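Local coordinates for manganese lipoxygenase (Gaeumannomyces graminis, PDB 5FX8), which oxidises linoleic and alpha-linolenic acids with molecular oxygen at a catalytic manganese centre, giving 11S- and 13R-hydroperoxy fatty acids, at residues A[369-373]-A[465-470]; A[177-181]-A[387-391]; A[583-589]-A[604-610]; A[78-82]-A[358-362]; A[187-191]-A[250-254]. One frame throughout, in Å; residues are numbered along the deposited sequence.

Contact 1: residues A[369-373]-A[465-470]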
# COMPACT_ATOMS: atom_id res chain seq x y z
N PHE A 369 -4.73 1.27 -22.13
CA PHE A 369 -3.41 1.66 -21.63
C PHE A 369 -3.10 3.12 -21.95
O PHE A 369 -2.92 3.94 -21.05
CB PHE A 369 -2.35 0.71 -22.18
CG PHE A 369 -0.99 0.92 -21.62
CD1 PHE A 369 -0.61 0.33 -20.42
CD2 PHE A 369 -0.05 1.68 -22.31
CE1 PHE A 369 0.68 0.51 -19.93
CE2 PHE A 369 1.20 1.87 -21.81
CZ PHE A 369 1.57 1.28 -20.62
N GLN A 370 -3.06 3.49 -23.23
CA GLN A 370 -2.78 4.89 -23.55
C GLN A 370 -3.88 5.82 -23.06
O GLN A 370 -3.61 6.96 -22.68
CB GLN A 370 -2.54 5.03 -25.05
CG GLN A 370 -1.20 4.41 -25.48
CD GLN A 370 -1.02 4.34 -26.98
OE1 GLN A 370 -1.86 3.82 -27.69
NE2 GLN A 370 0.07 4.90 -27.45
N ALA A 371 -5.12 5.32 -23.02
CA ALA A 371 -6.27 6.02 -22.45
C ALA A 371 -6.01 6.49 -21.03
O ALA A 371 -6.60 7.48 -20.58
CB ALA A 371 -7.48 5.10 -22.46
N GLY A 372 -5.15 5.78 -20.31
CA GLY A 372 -4.86 6.10 -18.95
C GLY A 372 -3.68 7.01 -18.73
O GLY A 372 -3.40 7.32 -17.57
N TYR A 373 -2.97 7.45 -19.77
CA TYR A 373 -1.89 8.39 -19.55
C TYR A 373 -2.47 9.61 -18.87
O TYR A 373 -3.62 9.96 -19.12
CB TYR A 373 -1.25 8.79 -20.87
CG TYR A 373 -0.46 7.74 -21.60
CD1 TYR A 373 -0.20 6.52 -21.02
CD2 TYR A 373 0.02 7.98 -22.87
CE1 TYR A 373 0.53 5.57 -21.69
CE2 TYR A 373 0.76 7.03 -23.54
CZ TYR A 373 1.00 5.83 -22.95
OH TYR A 373 1.73 4.87 -23.60
N ASP A 465 7.07 6.71 -23.10
CA ASP A 465 5.71 6.81 -22.58
C ASP A 465 5.29 5.55 -21.87
O ASP A 465 4.72 5.60 -20.78
CB ASP A 465 4.73 7.09 -23.71
CG ASP A 465 4.81 8.48 -24.22
OD1 ASP A 465 5.47 9.34 -23.57
OD2 ASP A 465 4.21 8.71 -25.30
N VAL A 466 5.54 4.40 -22.48
CA VAL A 466 5.18 3.12 -21.88
C VAL A 466 5.85 2.95 -20.53
O VAL A 466 5.19 2.68 -19.52
CB VAL A 466 5.53 1.98 -22.86
CG1 VAL A 466 5.49 0.63 -22.17
CG2 VAL A 466 4.58 2.01 -24.00
N LEU A 467 7.17 3.11 -20.48
CA LEU A 467 7.91 2.91 -19.24
C LEU A 467 7.54 3.94 -18.17
O LEU A 467 7.45 3.61 -16.98
CB LEU A 467 9.40 2.92 -19.52
CG LEU A 467 9.89 1.94 -20.58
CD1 LEU A 467 11.39 1.95 -20.74
CD2 LEU A 467 9.41 0.53 -20.26
N THR A 468 7.29 5.18 -18.58
CA THR A 468 6.83 6.19 -17.64
C THR A 468 5.46 5.83 -17.07
O THR A 468 5.23 5.95 -15.86
CB THR A 468 6.77 7.54 -18.32
OG1 THR A 468 8.02 7.76 -18.95
CG2 THR A 468 6.58 8.62 -17.32
N HIS A 469 4.55 5.39 -17.91
CA HIS A 469 3.23 5.07 -17.43
C HIS A 469 3.24 3.86 -16.51
O HIS A 469 2.49 3.81 -15.54
CB HIS A 469 2.31 4.86 -18.62
CG HIS A 469 0.88 4.76 -18.25
ND1 HIS A 469 0.22 5.75 -17.58
CD2 HIS A 469 -0.01 3.76 -18.41
CE1 HIS A 469 -1.03 5.38 -17.36
NE2 HIS A 469 -1.19 4.17 -17.86
N VAL A 470 4.11 2.88 -16.77
CA VAL A 470 4.15 1.76 -15.85
C VAL A 470 4.71 2.19 -14.51
O VAL A 470 4.10 1.93 -13.46
CB VAL A 470 4.94 0.57 -16.42
CG1 VAL A 470 5.00 -0.48 -15.35
CG2 VAL A 470 4.25 0.00 -17.62
O HOH W 1 -3.93 2.93 -17.90

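Contact 2: residues A[177-181]-A[387-391]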
# COMPACT_ATOMS: atom_id res chain seq x y z
N LYS A 177 -15.78 14.37 -13.85
CA LYS A 177 -15.76 14.67 -15.27
C LYS A 177 -16.59 15.92 -15.50
O LYS A 177 -17.66 16.06 -14.93
CB LYS A 177 -16.30 13.48 -16.06
CG LYS A 177 -17.14 13.85 -17.22
CD LYS A 177 -18.36 12.93 -17.33
CE LYS A 177 -19.41 13.49 -18.29
NZ LYS A 177 -20.59 12.58 -18.34
N ARG A 178 -16.05 16.85 -16.29
CA ARG A 178 -16.75 18.09 -16.61
C ARG A 178 -17.90 17.83 -17.57
O ARG A 178 -17.79 17.00 -18.47
CB ARG A 178 -15.79 19.09 -17.22
CG ARG A 178 -16.36 20.48 -17.39
CD ARG A 178 -15.54 21.31 -18.34
NE ARG A 178 -14.20 21.58 -17.85
CZ ARG A 178 -13.80 22.74 -17.34
NH1 ARG A 178 -14.62 23.76 -17.25
NH2 ARG A 178 -12.56 22.87 -16.91
N LEU A 179 -18.99 18.56 -17.41
CA LEU A 179 -20.13 18.41 -18.30
C LEU A 179 -19.93 19.29 -19.52
O LEU A 179 -19.84 20.51 -19.39
CB LEU A 179 -21.43 18.75 -17.60
CG LEU A 179 -21.83 17.74 -16.52
CD1 LEU A 179 -23.15 18.13 -15.88
CD2 LEU A 179 -21.86 16.31 -17.10
N HIS A 180 -19.89 18.69 -20.69
CA HIS A 180 -19.79 19.46 -21.91
C HIS A 180 -21.07 20.25 -22.13
O HIS A 180 -22.16 19.73 -21.94
CB HIS A 180 -19.55 18.56 -23.10
CG HIS A 180 -19.15 19.31 -24.32
ND1 HIS A 180 -20.05 19.70 -25.29
CD2 HIS A 180 -17.95 19.78 -24.72
CE1 HIS A 180 -19.41 20.34 -26.25
NE2 HIS A 180 -18.13 20.41 -25.92
N PRO A 181 -20.97 21.51 -22.57
CA PRO A 181 -22.18 22.31 -22.73
C PRO A 181 -23.17 21.73 -23.70
O PRO A 181 -24.37 21.96 -23.53
CB PRO A 181 -21.64 23.65 -23.23
CG PRO A 181 -20.32 23.72 -22.67
CD PRO A 181 -19.77 22.33 -22.75
N ASP A 387 -11.38 24.24 -20.97
CA ASP A 387 -11.94 23.20 -21.83
C ASP A 387 -13.45 23.39 -21.88
O ASP A 387 -14.17 22.93 -20.99
CB ASP A 387 -11.58 21.82 -21.31
CG ASP A 387 -11.77 20.72 -22.34
OD1 ASP A 387 -12.80 20.73 -23.05
OD2 ASP A 387 -10.89 19.85 -22.44
N SER A 388 -13.91 24.09 -22.91
CA SER A 388 -15.32 24.48 -23.03
C SER A 388 -15.85 25.09 -21.73
O SER A 388 -17.06 25.14 -21.51
CB SER A 388 -16.16 23.29 -23.47
OG SER A 388 -15.56 22.68 -24.61
N GLY A 389 -14.94 25.56 -20.88
CA GLY A 389 -15.26 26.17 -19.61
C GLY A 389 -14.02 26.75 -18.94
O GLY A 389 -12.94 26.74 -19.51
N PRO A 390 -14.16 27.26 -17.73
CA PRO A 390 -13.01 27.86 -17.05
C PRO A 390 -12.06 26.82 -16.48
O PRO A 390 -12.33 25.62 -16.45
CB PRO A 390 -13.65 28.67 -15.93
CG PRO A 390 -14.87 28.00 -15.66
CD PRO A 390 -15.39 27.47 -16.97
N ARG A 391 -10.95 27.32 -16.00
CA ARG A 391 -9.84 26.50 -15.54
C ARG A 391 -10.04 26.25 -14.06
O ARG A 391 -10.36 27.17 -13.31
CB ARG A 391 -8.52 27.22 -15.82
CG ARG A 391 -7.24 26.44 -15.62
CD ARG A 391 -5.97 27.29 -15.85
NE ARG A 391 -5.15 26.71 -16.89
CZ ARG A 391 -5.03 27.24 -18.09
NH1 ARG A 391 -5.64 28.38 -18.33
NH2 ARG A 391 -4.30 26.66 -19.04
O HOH W 2 -15.60 21.55 -27.16

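Contact 3: residues A[583-589]-A[604-610]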
# COMPACT_ATOMS: atom_id res chain seq x y z
N SER A 583 9.68 14.92 -2.21
CA SER A 583 9.19 14.39 -0.95
C SER A 583 9.35 15.42 0.16
O SER A 583 8.49 15.51 1.04
CB SER A 583 9.90 13.09 -0.63
OG SER A 583 11.23 13.30 -0.29
N ARG A 584 10.41 16.22 0.13
CA ARG A 584 10.48 17.32 1.08
C ARG A 584 9.34 18.32 0.86
O ARG A 584 8.74 18.78 1.83
CB ARG A 584 11.84 18.00 1.01
CG ARG A 584 12.91 17.15 1.64
CD ARG A 584 14.22 17.87 1.72
NE ARG A 584 14.78 18.19 0.42
CZ ARG A 584 15.49 17.36 -0.33
NH1 ARG A 584 15.75 16.11 0.07
NH2 ARG A 584 15.94 17.77 -1.49
N GLU A 585 9.00 18.63 -0.40
CA GLU A 585 7.86 19.53 -0.63
C GLU A 585 6.58 18.95 -0.05
O GLU A 585 5.78 19.67 0.55
CB GLU A 585 7.66 19.82 -2.12
CG GLU A 585 8.75 20.60 -2.80
CD GLU A 585 8.63 20.60 -4.32
OE1 GLU A 585 7.62 20.07 -4.85
OE2 GLU A 585 9.53 21.14 -5.00
N ILE A 586 6.34 17.65 -0.23
CA ILE A 586 5.05 17.11 0.20
C ILE A 586 5.00 16.96 1.71
O ILE A 586 4.03 17.37 2.35
CB ILE A 586 4.75 15.78 -0.52
CG1 ILE A 586 4.59 16.05 -2.01
CG2 ILE A 586 3.49 15.13 0.06
CD1 ILE A 586 4.41 14.85 -2.81
N ALA A 587 6.04 16.39 2.31
CA ALA A 587 6.06 16.26 3.77
C ALA A 587 6.05 17.61 4.47
O ALA A 587 5.60 17.71 5.62
CB ALA A 587 7.26 15.46 4.23
N GLY A 588 6.54 18.66 3.84
CA GLY A 588 6.44 19.90 4.56
C GLY A 588 5.10 20.59 4.51
O GLY A 588 4.99 21.72 5.00
N ARG A 589 4.07 19.97 3.96
CA ARG A 589 2.81 20.65 3.71
C ARG A 589 2.06 20.98 4.99
O ARG A 589 2.07 20.22 5.95
CB ARG A 589 1.91 19.80 2.83
CG ARG A 589 1.76 20.31 1.46
CD ARG A 589 1.06 19.31 0.58
NE ARG A 589 1.65 19.39 -0.74
CZ ARG A 589 1.49 18.52 -1.72
NH1 ARG A 589 0.75 17.43 -1.57
NH2 ARG A 589 2.11 18.75 -2.86
N TRP A 604 -3.01 16.69 2.07
CA TRP A 604 -3.03 15.49 1.26
C TRP A 604 -1.61 15.18 0.82
O TRP A 604 -0.90 16.08 0.35
CB TRP A 604 -3.97 15.71 0.07
CG TRP A 604 -4.10 14.55 -0.84
CD1 TRP A 604 -4.81 13.41 -0.60
CD2 TRP A 604 -3.52 14.40 -2.13
NE1 TRP A 604 -4.69 12.57 -1.66
CE2 TRP A 604 -3.90 13.15 -2.61
CE3 TRP A 604 -2.69 15.21 -2.92
CZ2 TRP A 604 -3.50 12.67 -3.86
CZ3 TRP A 604 -2.29 14.74 -4.16
CH2 TRP A 604 -2.69 13.49 -4.62
N THR A 605 -1.17 13.93 1.03
CA THR A 605 0.22 13.56 0.84
C THR A 605 0.36 12.20 0.18
O THR A 605 1.37 11.53 0.38
CB THR A 605 0.97 13.50 2.16
OG1 THR A 605 0.36 12.51 2.99
CG2 THR A 605 0.95 14.83 2.86
N ALA A 606 -0.64 11.78 -0.58
CA ALA A 606 -0.72 10.40 -1.04
C ALA A 606 0.31 10.08 -2.09
O ALA A 606 0.51 8.90 -2.41
CB ALA A 606 -2.08 10.12 -1.63
N LEU A 607 0.94 11.09 -2.67
CA LEU A 607 1.88 10.89 -3.73
C LEU A 607 3.30 11.16 -3.28
O LEU A 607 4.18 11.29 -4.13
CB LEU A 607 1.52 11.78 -4.91
CG LEU A 607 0.51 11.16 -5.84
CD1 LEU A 607 0.14 12.21 -6.81
CD2 LEU A 607 1.17 9.97 -6.52
N ASN A 608 3.52 11.26 -1.97
CA ASN A 608 4.85 11.41 -1.38
C ASN A 608 5.72 10.23 -1.78
O ASN A 608 5.44 9.10 -1.35
CB ASN A 608 4.74 11.51 0.14
CG ASN A 608 6.07 11.88 0.81
OD1 ASN A 608 7.14 11.68 0.26
ND2 ASN A 608 5.98 12.45 2.00
N PRO A 609 6.77 10.45 -2.57
CA PRO A 609 7.62 9.33 -2.98
C PRO A 609 8.49 8.78 -1.87
O PRO A 609 9.05 7.71 -2.03
CB PRO A 609 8.47 9.93 -4.10
CG PRO A 609 8.49 11.33 -3.84
CD PRO A 609 7.25 11.71 -3.14
N ALA A 610 8.61 9.47 -0.75
CA ALA A 610 9.38 8.92 0.35
C ALA A 610 8.58 7.95 1.19
O ALA A 610 9.16 7.23 2.00
CB ALA A 610 9.89 10.03 1.25

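Contact 4: residues A[78-82]-A[358-362]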
# COMPACT_ATOMS: atom_id res chain seq x y z
N GLY A 78 -11.89 -11.19 -10.83
CA GLY A 78 -12.72 -10.48 -11.78
C GLY A 78 -12.36 -10.84 -13.21
O GLY A 78 -11.45 -11.62 -13.50
N GLN A 79 -13.09 -10.25 -14.13
CA GLN A 79 -12.92 -10.60 -15.51
C GLN A 79 -12.32 -9.41 -16.25
O GLN A 79 -13.03 -8.59 -16.83
CB GLN A 79 -14.23 -11.05 -16.10
CG GLN A 79 -14.07 -11.64 -17.49
CD GLN A 79 -13.13 -12.83 -17.52
OE1 GLN A 79 -13.19 -13.72 -16.66
NE2 GLN A 79 -12.26 -12.86 -18.53
N THR A 80 -10.99 -9.32 -16.24
CA THR A 80 -10.31 -8.29 -17.00
C THR A 80 -9.23 -8.89 -17.89
O THR A 80 -9.43 -9.08 -19.09
CB THR A 80 -9.64 -7.23 -16.09
OG1 THR A 80 -8.50 -7.79 -15.41
CG2 THR A 80 -10.63 -6.62 -15.08
N THR A 81 -8.10 -9.20 -17.29
CA THR A 81 -6.84 -9.42 -17.97
C THR A 81 -6.38 -10.85 -17.70
O THR A 81 -6.66 -11.41 -16.65
CB THR A 81 -5.84 -8.37 -17.46
OG1 THR A 81 -6.02 -7.14 -18.13
CG2 THR A 81 -4.49 -8.80 -17.61
N PHE A 82 -5.66 -11.44 -18.66
CA PHE A 82 -5.10 -12.76 -18.45
C PHE A 82 -4.14 -12.74 -17.26
O PHE A 82 -3.40 -11.78 -17.06
CB PHE A 82 -4.35 -13.22 -19.71
CG PHE A 82 -5.22 -13.40 -20.94
CD1 PHE A 82 -6.44 -14.05 -20.87
CD2 PHE A 82 -4.79 -12.95 -22.19
CE1 PHE A 82 -7.22 -14.23 -22.01
CE2 PHE A 82 -5.58 -13.13 -23.33
CZ PHE A 82 -6.78 -13.76 -23.23
N PRO A 358 -14.99 -4.21 -11.77
CA PRO A 358 -13.91 -3.99 -12.77
C PRO A 358 -14.08 -4.76 -14.07
O PRO A 358 -13.59 -4.32 -15.11
CB PRO A 358 -12.65 -4.43 -12.02
CG PRO A 358 -13.16 -5.33 -10.94
CD PRO A 358 -14.43 -4.72 -10.51
N GLY A 359 -14.73 -5.93 -14.03
CA GLY A 359 -15.08 -6.60 -15.25
C GLY A 359 -16.13 -5.87 -16.06
O GLY A 359 -16.07 -5.87 -17.28
N SER A 360 -17.11 -5.26 -15.40
CA SER A 360 -18.07 -4.42 -16.13
C SER A 360 -17.40 -3.22 -16.76
O SER A 360 -17.73 -2.84 -17.89
CB SER A 360 -19.16 -3.90 -15.20
OG SER A 360 -19.84 -4.95 -14.59
N VAL A 361 -16.50 -2.57 -16.03
CA VAL A 361 -15.74 -1.46 -16.60
C VAL A 361 -14.99 -1.94 -17.83
O VAL A 361 -15.09 -1.33 -18.90
CB VAL A 361 -14.79 -0.87 -15.55
CG1 VAL A 361 -13.94 0.22 -16.15
CG2 VAL A 361 -15.59 -0.33 -14.40
N TYR A 362 -14.26 -3.04 -17.71
CA TYR A 362 -13.45 -3.54 -18.81
C TYR A 362 -14.33 -3.94 -19.98
O TYR A 362 -13.95 -3.74 -21.15
CB TYR A 362 -12.63 -4.73 -18.33
CG TYR A 362 -11.40 -5.00 -19.16
CD1 TYR A 362 -10.34 -4.11 -19.16
CD2 TYR A 362 -11.31 -6.14 -19.94
CE1 TYR A 362 -9.22 -4.34 -19.93
CE2 TYR A 362 -10.20 -6.39 -20.69
CZ TYR A 362 -9.17 -5.50 -20.69
OH TYR A 362 -8.09 -5.79 -21.47
O HOH W 3 -14.88 -7.98 -18.51

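Contact 5: residues A[187-191]-A[250-254]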
# COMPACT_ATOMS: atom_id res chain seq x y z
N PRO A 187 -27.55 15.51 -15.72
CA PRO A 187 -27.94 14.19 -15.24
C PRO A 187 -29.27 14.19 -14.50
O PRO A 187 -30.12 13.32 -14.72
CB PRO A 187 -26.79 13.81 -14.30
CG PRO A 187 -26.26 15.09 -13.83
CD PRO A 187 -26.40 16.05 -14.98
N PHE A 188 -29.48 15.15 -13.62
CA PHE A 188 -30.72 15.27 -12.89
C PHE A 188 -31.03 16.74 -12.70
O PHE A 188 -30.17 17.60 -12.89
CB PHE A 188 -30.67 14.53 -11.55
CG PHE A 188 -29.56 14.96 -10.66
CD1 PHE A 188 -29.69 16.08 -9.86
CD2 PHE A 188 -28.39 14.23 -10.58
CE1 PHE A 188 -28.69 16.46 -9.02
CE2 PHE A 188 -27.38 14.60 -9.74
CZ PHE A 188 -27.53 15.72 -8.96
N SER A 189 -32.25 17.03 -12.30
CA SER A 189 -32.72 18.39 -12.13
C SER A 189 -32.77 18.75 -10.66
O SER A 189 -32.84 17.89 -9.78
CB SER A 189 -34.10 18.58 -12.76
OG SER A 189 -34.38 19.97 -12.90
N VAL A 190 -32.71 20.05 -10.40
CA VAL A 190 -32.83 20.59 -9.06
C VAL A 190 -33.80 21.76 -9.14
O VAL A 190 -33.89 22.44 -10.16
CB VAL A 190 -31.48 21.05 -8.49
CG1 VAL A 190 -31.63 21.34 -7.02
CG2 VAL A 190 -30.42 20.01 -8.70
N GLU A 191 -34.55 21.96 -8.06
CA GLU A 191 -35.46 23.09 -7.99
C GLU A 191 -34.67 24.37 -8.17
O GLU A 191 -33.79 24.68 -7.36
CB GLU A 191 -36.20 23.12 -6.65
CG GLU A 191 -37.28 22.08 -6.52
CD GLU A 191 -37.77 21.95 -5.09
OE1 GLU A 191 -37.56 22.90 -4.30
OE2 GLU A 191 -38.34 20.90 -4.75
N LEU A 250 -22.86 20.87 -5.31
CA LEU A 250 -24.15 21.44 -5.66
C LEU A 250 -25.29 20.53 -5.21
O LEU A 250 -26.08 20.94 -4.37
CB LEU A 250 -24.20 21.72 -7.17
CG LEU A 250 -25.22 22.77 -7.61
CD1 LEU A 250 -24.87 23.40 -8.94
CD2 LEU A 250 -26.59 22.19 -7.69
N ALA A 251 -25.40 19.31 -5.73
CA ALA A 251 -26.50 18.43 -5.35
C ALA A 251 -26.02 16.99 -5.33
O ALA A 251 -25.00 16.64 -5.91
CB ALA A 251 -27.68 18.58 -6.31
N ILE A 252 -26.78 16.15 -4.63
CA ILE A 252 -26.51 14.72 -4.56
C ILE A 252 -27.83 13.99 -4.73
O ILE A 252 -28.78 14.24 -3.99
CB ILE A 252 -25.84 14.33 -3.23
CG1 ILE A 252 -24.48 15.02 -3.09
CG2 ILE A 252 -25.66 12.82 -3.13
CD1 ILE A 252 -23.77 14.76 -1.79
N LYS A 253 -27.90 13.09 -5.70
CA LYS A 253 -29.08 12.29 -5.96
C LYS A 253 -28.78 10.83 -5.67
O LYS A 253 -27.84 10.27 -6.25
CB LYS A 253 -29.53 12.48 -7.41
CG LYS A 253 -30.95 12.09 -7.65
CD LYS A 253 -31.24 11.97 -9.11
CE LYS A 253 -32.69 11.71 -9.31
NZ LYS A 253 -32.89 11.25 -10.68
N THR A 254 -29.59 10.19 -4.83
CA THR A 254 -29.28 8.85 -4.34
C THR A 254 -29.50 7.78 -5.38
O THR A 254 -28.84 6.73 -5.33
CB THR A 254 -30.14 8.48 -3.15
OG1 THR A 254 -31.45 8.20 -3.64
CG2 THR A 254 -30.18 9.61 -2.15

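Contact 1: residues A[369-373]-A[465-470]
H469 stands between F369 and Y373 in a three-ring aromatic cluster. The cluster joins the loop before helix 374-380 to helix 460-481, which also carries the manganese ligand H478 further on. The tight part lies between the rings. The edge of H469 points into the face of F369 in a T-shaped stack, with the planes at 89°. H469 CD2 is 3.7 Å from F369 CE1. The second stack is turned the other way: Y373 presents its edge to the face of H469, with the planes at 64° and Y373 CD1 3.5 Å from H469 CG. The imidazole reaches the loop because its CG is anti to the backbone N (chi1 -171°). At the F369 edge sits V470 CG2, while V466 CG2 approaches the ring obliquely.

The contact is looser toward its partly exposed side. There the side chain of Y373 crosses that of D465 at about a right angle, with Y373 OH 3.7 Å from D465 CB, and no hydrogen bond joins the two residues. The carboxylate of D465 turns instead to a salt bridge with R409. On the loop side of the imidazole, a water lies in the ring plane, 3.0 Å from H469 NE2, and gives a weak bond to F369 O.

Contact 2: residues A[177-181]-A[387-391]
The R178 guanidinium has D387 O over one face, 3.3 Å above its plane and toward the rim, and P390 O at its edge. The H180 ring has P181 CD against one face, and a water lies in plane at its edge. P390 O takes both terminal nitrogens of R178 end-on. The NH2 bond is the shorter at 2.8 Å to P390 O, with an N-H...O angle of 150°. R178 NH1 is 3.1 Å from P390 O and is more bent, at 137°; it approaches in the carbonyl plane on a lone pair. The pair fixes the rotation of the group. A bend at chi3 (-65°) turns the guanidinium out of line with the extended start of the side chain.

R178 lies on strand 177-178, an outermost strand of the five-stranded antiparallel sheet within this chain. The contact fastens the loop before helix 396-420 to this sheet edge, at the surface and away from the metal. G382 O takes the NE of R178 and G210 O takes NH1, so the buried group has several carbonyl partners.

Beyond R178 the contact is thinner. P181 CD packs on S388 CB at 3.8 Å. H180 NE2 and S388 OG share the water, which is 2.8 Å from S388 OG, while H180 ND1 bonds to the backbone N of K183.

Contact 3: residues A[583-589]-A[604-610]
I586 packs on T605 and N608 in a largely buried contact, where the last turn of helix 566-587 lies against the loop leading to the C-terminus. The two branches of I586 do different work. CG2 touches the side chain of T605, 3.7 Å from T605 CB, and also meets N608 CB. CD1 reaches further along the loop, to 3.8 Å from N608 CA and 4.2 Å from P609 CD. S583, one turn earlier on the same helix face, brings its CB to 3.6 Å from A610 CB. In N608 a trans chi1 (-171°) sends the amide back to the helix, where OD1 meets S583 CB. The hydroxyl of S583 bonds within its own helix, to T579 O and G580 O.

The loop is folded by two local motifs. A type I beta turn runs from T605 to N608, and an Asx turn follows, in which N608 OD1 accepts from A610 N at 2.8 Å. That donor stands above the carbonyl plane of the amide, 36° out of it, and is not on a lone pair. The chain ends at V618, a manganese ligand, as in lipoxygenases generally, where the terminal carboxylate binds the metal. The side chain of L607 is about 9 Å from that of H478, another ligand.

Just past the helix end, R589 supplies the polar link. Its NH1 gives a hydrogen bond to W604 O at 2.9 Å, with the oxygen in the guanidinium plane. The same NH1 forms a salt bridge with D400 OD2 on helix 396-420. I586 CG1 lies over one face of the guanidinium, toward its rim.

Contact 4: residues A[78-82]-A[358-362]
Y362 turns its CG anti to the backbone N (chi1 -157°), which carries the ring from helix 351-363 out over T80. In T80 the hydroxyl sits between the backbone N and the carbonyl carbon (chi1 71°). This sends CG2 toward the helix, 3.7 Å from P358 O, while OG1 bonds to the hydroxyl of T295.

The backbone of T80 passes across one face of the Y362 ring. T80 CA is 4.1 Å from Y362 CG, and T80 CB stands above the same face toward the rim. T80 O comes near the far part of the ring, 3.2 Å from Y362 CE2. R450 also meets this ring, in a cation-pi contact, and bonds to the carbonyl O of Y362.

One turn back along the helix, the loop meets the backbone at G359. A CA-H...O contact joins G359 CA to Q79 O at 3.3 Å, with 129° at the hydrogen. A water bridges the two backbones beside it. It donates to both carbonyls, at 2.6 Å from Q79 O and 2.7 Å from G359 O. No direct hydrogen bond crosses between the segments, so the polar link runs through this water.

The loop between strands 71-73 and 83-85 is thus held against helix 351-363, near the metal centre. The T80 side chain is about 8 Å from that of H294, and P358 is about as far from H290. Both histidines are manganese ligands on the long helix 268-305, and two metal histidines on one such central helix are characteristic of the lipoxygenase fold.

Contact 5: residues A[187-191]-A[250-254]
K253 NZ ends 4.1 Å from F188 CB; its ion pair with D259 is long and weak. No hydrogen bond crosses between the two segments. The contact is carried by carbon atoms, with the F188 ring at its centre. K253 lays its aliphatic chain over one face of that ring. Its CB makes a CH-pi contact, 3.9 Å from the ring centroid and 14° off the normal. Further out, K253 CD reaches 3.6 Å from F188 CB. The stretched-out lysine keeps both carbons on one face, running back against the direction of the phenylalanine.

A251 comes from another direction. Its CB sits at the edge of the ring and in its plane, 3.6 Å from F188 CE1. V190 CG2 meets the same methyl at 3.9 Å, so A251 CB is shared by two side chains of the loop.

These residues join the loop before helix 192-199 to strand 246-253 of the five-stranded antiparallel sheet. A classic beta bulge in that strand sets L250 and A251 both opposite L237 on the neighbouring strand. A251 and K253 point toward the loop, and I252, between them, points away to pack on W271 and A274 of helix 268-305. F188 reaches across more of the sheet as well, touching L237 and Q235 on one neighbouring strand and T261 on the other. With chi1 at 56°, its ring stands over its own backbone, directed at the strand.

Contacts 3 and 5 are buried, contacts 1 and 4 partly buried, and contact 2 lies at the surface. Contacts 2 and 5 serve the same antiparallel sheet and touch through L179 and P187, yet their chemistry differs. Contact 2 uses an arginine on a backbone carbonyl, while contact 5 is almost wholly apolar. Contact 3 combines both modes. Contacts 1 and 4 rest on aromatic rings and share R450: its guanidinium meets Y362, and its backbone pairs with F369. Contacts 1, 3 and 4 lie closer to the manganese site than the sheet contacts do. Contacts 3 and 4 are on opposite sides of the chain's centre, their centres about 32 Å apart.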